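Local coordinates for 5-formaminoimidazole-4-carboxamide-1-(beta)-D-ribofuranosyl 5'-monophosphate synthetase (PDB 2R7K) that catalyses the ATP- and formate-dependent formylation of AICAR to FAICAR in purine biosynthesis, without folates, at the interface of chains A and B. Sequence-based numbering; all coordinates share one arbitrary frame. Chains: chain A/B, 5-formaminoimidazole-4-carboxamide-1-(beta)-D-ribofuranosyl 5'-monophosphate synthetase.

The interface of chains A and B. Residues chain A 62-64; chain B 17-18.
The carboxylate of B:Glu18 reaches across to chain A and takes a backbone hydrogen bond from A:Phe64, whose amide N lies 2.8 Å from OE2 of B:Glu18. The bond is nearly straight at the hydrogen, but the donor stands above the carboxylate plane, 48° out of it. The other carboxylate oxygen turns to A:Lys63, with OE1 of B:Glu18 3.2 Å from the side-chain amine nitrogen NZ of A:Lys63 in a salt bridge whose hydrogen bond is weak. Beyond CG the glutamate is extended (chi2 -177°), which carries its acid group out to the strand, while the lysine chain bends at chi2 and chi4, bringing NZ up to OE1. The phenyl ring of A:Phe64 flanks the same carboxylate, its CD2 3.8 Å from OE2 of B:Glu18, and the two planes are inclined by 25°. Nearer the backbone, CG of B:Glu18 rests 3.4 Å from the carbonyl O of A:Asp62. A water links that carbonyl, at 2.9 Å from A:Asp62 O, to the more distant carbonyl O of B:Glu18. B:Asp17 adds a looser contact, its CB 4.2 Å from CE2 of A:Phe64. An alanine in place of B:Glu18 would probably leave the A:Phe64 amide and the A:Lys63 amine without their partner from chain B and open a gap beside the phenyl ring. The chain A residues run from a loop into the start of strand 63-66, and the chain B pair lies in the loop between helix 4-11 and strand 20-24; two-fold symmetry repeats the contact with the chains exchanged, within an enzyme that assembles as a dimer of trimers.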
ATOM      1  N   ASP A  62     -14.525   4.185 -18.299  1.00 37.49           N
ATOM      2  CA  ASP A  62     -15.440   3.059 -18.303  1.00 38.38           C
ATOM      3  C   ASP A  62     -16.388   3.162 -19.495  1.00 41.79           C
ATOM      4  O   ASP A  62     -16.715   2.156 -20.122  1.00 43.86           O
ATOM      5  CB  ASP A  62     -16.222   3.000 -16.988  1.00 37.53           C
ATOM      6  CG  ASP A  62     -15.333   2.703 -15.783  1.00 35.89           C
ATOM      7  OD1 ASP A  62     -14.329   1.967 -15.930  1.00 36.40           O
ATOM      8  OD2 ASP A  62     -15.650   3.201 -14.682  1.00 42.32           O
ATOM      9  N   LYS A  63     -16.821   4.380 -19.808  1.00 45.38           N
ATOM     10  CA  LYS A  63     -17.714   4.597 -20.945  1.00 48.28           C
ATOM     11  C   LYS A  63     -17.155   5.660 -21.896  1.00 48.41           C
ATOM     12  O   LYS A  63     -16.630   6.683 -21.457  1.00 47.79           O
ATOM     13  CB  LYS A  63     -19.113   4.995 -20.464  1.00 54.39           C
ATOM     14  CG  LYS A  63     -20.256   4.520 -21.374  1.00 68.17           C
ATOM     15  CD  LYS A  63     -20.550   5.495 -22.518  1.00 70.93           C
ATOM     16  CE  LYS A  63     -21.750   5.048 -23.362  1.00 69.96           C
ATOM     17  NZ  LYS A  63     -21.481   3.797 -24.140  1.00 77.10           N
ATOM     18  N   PHE A  64     -17.268   5.404 -23.195  1.00 51.02           N
ATOM     19  CA  PHE A  64     -16.843   6.360 -24.215  1.00 51.92           C
ATOM     20  C   PHE A  64     -18.028   6.947 -24.958  1.00 54.61           C
ATOM     21  O   PHE A  64     -18.855   6.208 -25.496  1.00 59.11           O
ATOM     22  CB  PHE A  64     -15.923   5.689 -25.229  1.00 48.31           C
ATOM     23  CG  PHE A  64     -14.574   5.352 -24.688  1.00 53.63           C
ATOM     24  CD1 PHE A  64     -13.631   6.344 -24.487  1.00 51.32           C
ATOM     25  CD2 PHE A  64     -14.246   4.044 -24.376  1.00 55.15           C
ATOM     26  CE1 PHE A  64     -12.385   6.040 -23.990  1.00 52.85           C
ATOM     27  CE2 PHE A  64     -13.001   3.732 -23.870  1.00 59.44           C
ATOM     28  CZ  PHE A  64     -12.066   4.732 -23.683  1.00 53.79           C
TER
ATOM     29  N   ASP B  17     -14.214  -2.565 -25.179  1.00 48.91           N
ATOM     30  CA  ASP B  17     -13.516  -1.526 -24.421  1.00 53.94           C
ATOM     31  C   ASP B  17     -14.322  -1.185 -23.176  1.00 49.57           C
ATOM     32  O   ASP B  17     -13.825  -0.496 -22.284  1.00 46.16           O
ATOM     33  CB  ASP B  17     -13.341  -0.242 -25.255  1.00 53.23           C
ATOM     34  CG  ASP B  17     -12.476  -0.441 -26.488  1.00 53.74           C
ATOM     35  OD1 ASP B  17     -11.386  -1.045 -26.376  1.00 53.66           O
ATOM     36  OD2 ASP B  17     -12.886   0.026 -27.573  1.00 56.30           O
ATOM     37  N   GLU B  18     -15.569  -1.655 -23.137  1.00 44.38           N
ATOM     38  CA  GLU B  18     -16.508  -1.295 -22.072  1.00 47.17           C
ATOM     39  C   GLU B  18     -17.125  -2.509 -21.361  1.00 46.45           C
ATOM     40  O   GLU B  18     -18.269  -2.465 -20.897  1.00 41.88           O
ATOM     41  CB  GLU B  18     -17.614  -0.402 -22.629  1.00 44.54           C
ATOM     42  CG  GLU B  18     -17.094   0.859 -23.290  1.00 56.16           C
ATOM     43  CD  GLU B  18     -18.203   1.767 -23.768  1.00 60.04           C
ATOM     44  OE1 GLU B  18     -19.387   1.396 -23.617  1.00 62.62           O
ATOM     45  OE2 GLU B  18     -17.888   2.854 -24.296  1.00 61.13           O
TER
HETATM   46  O   HOH W   1     -17.939  -0.035 -18.740  1.00 45.00           O